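Local coordinates for protein endolytic peptidoglycan transglycosylase RlpA (Pseudomonas aeruginosa, PDB 6I05) that cleaves peptidoglycan as a lytic transglycosylase that strongly prefers naked glycan strands lacking stem peptides, and carries a SPOR domain, at residues A[6-11]-A[47-52]. Sequence-based numbering, arbitrary orientation.
Sequences LQVGAF and VRLGPI
Leu6 and Leu49 form a hydrogen-bonded pair between antiparallel strands whose axes come within 4.7 Å, with Leu6 N donating to Leu49 O and Leu49 N to Leu6 O. Next along, Gln7 and Arg48 make a non-hydrogen-bonded pair, and then the regular register slips: Val8 N gives its hydrogen to Val47 O (2.9 Å), while Val47 N turns to Gly9 O (2.8 Å). Two residues thus face one, a beta bulge at Val8-Gly9, where Val8 takes a nearly helical psi of -26° and the buried Gly9 N finds no partner.

On the Gln7 side of the sheet, the Arg48 guanidinium presents its NE and NH2 edge to one oxygen. Its NE reaches Gln7 OE1 at 2.8 Å and NH2 reaches the same atom at 3.0 Å, both with OE1 essentially in the guanidinium plane; the amide is turned 32° against that plane. Gln7 has CG anti to its backbone N (chi1 178°), and from there the extended chain carries the amide to the guanidinium. Arg46 NH1 lies close to Arg48 NH2, a proximity of like charges that the partly negative Gln7 oxygen may offset on the Arg48 side.

These are the two central strands of the SPOR domain's four-stranded antiparallel sheet, in the beta-alpha-beta-beta-alpha-beta, RNP-like topology, with both helices packed on the other side. There Leu6 and Leu49 lie alongside each other, CB of Leu6 4.1 Å from CG of Leu49, and Leu6 CD1 meets Ile52 CD1, and both side chains touch Val58 of helix 55-67. One methyl of Leu49, CD2, touches Val8 CG2 at 3.9 Å. Farther on, Val47 CG2 comes to the edge of the Phe11 ring, near its plane and 3.9 Å from CE1, with helix 14-25 covering both residues through Ala16, Ala17, Leu20 and Leu24.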
loop_
_atom_site.group_PDB
_atom_site.type_symbol
_atom_site.label_atom_id
_atom_site.label_comp_id
_atom_site.label_asym_id
_atom_site.label_seq_id
_atom_site.Cartn_x
_atom_site.Cartn_y
_atom_site.Cartn_z
ATOM N N LEU A 6 5.691 0.935 -1.936
ATOM C CA LEU A 6 5.172 1.490 -0.694
ATOM C C LEU A 6 4.215 0.490 -0.065
ATOM O O LEU A 6 3.539 -0.268 -0.766
ATOM C CB LEU A 6 4.396 2.790 -0.942
ATOM C CG LEU A 6 5.210 4.010 -1.361
ATOM C CD1 LEU A 6 4.291 5.115 -1.853
ATOM C CD2 LEU A 6 6.064 4.488 -0.193
ATOM N N GLN A 7 4.167 0.493 1.265
ATOM C CA GLN A 7 3.129 -0.200 2.017
ATOM C C GLN A 7 2.286 0.851 2.722
ATOM O O GLN A 7 2.825 1.792 3.315
ATOM C CB GLN A 7 3.717 -1.178 3.033
ATOM C CG GLN A 7 2.664 -1.897 3.866
ATOM C CD GLN A 7 3.223 -3.124 4.546
ATOM O OE1 GLN A 7 3.841 -3.973 3.903
ATOM N NE2 GLN A 7 3.021 -3.222 5.855
ATOM N N VAL A 8 0.967 0.701 2.642
ATOM C CA VAL A 8 0.050 1.696 3.173
ATOM C C VAL A 8 -0.703 1.204 4.407
ATOM O O VAL A 8 -1.128 2.024 5.230
ATOM C CB VAL A 8 -0.922 2.196 2.082
ATOM C CG1 VAL A 8 -1.768 3.361 2.579
ATOM C CG2 VAL A 8 -0.142 2.600 0.831
ATOM N N GLY A 9 -0.882 -0.100 4.559
ATOM C CA GLY A 9 -1.508 -0.651 5.742
ATOM C C GLY A 9 -1.305 -2.146 5.758
ATOM O O GLY A 9 -0.871 -2.751 4.774
ATOM N N ALA A 10 -1.638 -2.738 6.892
ATOM C CA ALA A 10 -1.568 -4.179 7.056
ATOM C C ALA A 10 -2.689 -4.560 8.008
ATOM O O ALA A 10 -2.866 -3.907 9.040
ATOM C CB ALA A 10 -0.206 -4.590 7.622
ATOM N N PHE A 11 -3.456 -5.585 7.646
ATOM C CA PHE A 11 -4.721 -5.870 8.307
ATOM C C PHE A 11 -4.867 -7.361 8.553
ATOM O O PHE A 11 -4.453 -8.182 7.737
ATOM C CB PHE A 11 -5.906 -5.425 7.439
ATOM C CG PHE A 11 -5.858 -3.979 7.054
ATOM C CD1 PHE A 11 -5.221 -3.580 5.891
ATOM C CD2 PHE A 11 -6.446 -3.013 7.859
ATOM C CE1 PHE A 11 -5.167 -2.243 5.535
ATOM C CE2 PHE A 11 -6.396 -1.670 7.507
ATOM C CZ PHE A 11 -5.756 -1.290 6.341
ATOM N N VAL A 47 -1.105 -4.115 2.311
ATOM C CA VAL A 47 -1.555 -3.396 1.126
ATOM C C VAL A 47 -0.392 -2.566 0.611
ATOM O O VAL A 47 0.123 -1.695 1.324
ATOM C CB VAL A 47 -2.781 -2.522 1.429
ATOM C CG1 VAL A 47 -3.239 -1.805 0.167
ATOM C CG2 VAL A 47 -3.910 -3.371 2.005
ATOM N N ARG A 48 0.035 -2.844 -0.617
ATOM C CA ARG A 48 1.246 -2.283 -1.184
ATOM C C ARG A 48 0.967 -1.709 -2.562
ATOM O O ARG A 48 -0.056 -1.995 -3.191
ATOM C CB ARG A 48 2.338 -3.351 -1.280
ATOM C CG ARG A 48 2.801 -3.801 0.081
ATOM C CD ARG A 48 3.846 -4.877 0.022
ATOM N NE ARG A 48 4.415 -5.043 1.355
ATOM C CZ ARG A 48 5.502 -5.746 1.632
ATOM N NH1 ARG A 48 6.140 -6.401 0.673
ATOM N NH2 ARG A 48 5.945 -5.785 2.879
ATOM N N LEU A 49 1.894 -0.884 -3.031
ATOM C CA LEU A 49 1.786 -0.397 -4.397
ATOM C C LEU A 49 3.166 -0.254 -5.015
ATOM O O LEU A 49 4.164 -0.046 -4.322
ATOM C CB LEU A 49 0.924 0.854 -4.528
ATOM C CG LEU A 49 1.520 2.024 -3.788
ATOM C CD1 LEU A 49 2.183 2.950 -4.769
ATOM C CD2 LEU A 49 0.439 2.763 -3.039
ATOM N N GLY A 50 3.207 -0.410 -6.330
ATOM C CA GLY A 50 4.441 -0.375 -7.066
ATOM C C GLY A 50 4.430 -1.442 -8.136
ATOM O O GLY A 50 3.482 -2.223 -8.237
ATOM N N PRO A 51 5.501 -1.518 -8.948
ATOM C CA PRO A 51 6.746 -0.759 -8.785
ATOM C C PRO A 51 6.659 0.677 -9.289
ATOM O O PRO A 51 6.166 0.942 -10.397
ATOM C CB PRO A 51 7.745 -1.544 -9.643
ATOM C CG PRO A 51 6.903 -2.208 -10.692
ATOM C CD PRO A 51 5.601 -2.528 -10.021
ATOM N N ILE A 52 7.167 1.602 -8.491
ATOM C CA ILE A 52 7.200 3.012 -8.851
ATOM C C ILE A 52 8.561 3.325 -9.464
ATOM O O ILE A 52 9.602 2.856 -8.982
ATOM C CB ILE A 52 6.894 3.872 -7.613
ATOM C CG1 ILE A 52 5.478 3.567 -7.110
ATOM C CG2 ILE A 52 7.060 5.341 -7.930
ATOM C CD1 ILE A 52 5.127 4.244 -5.809
#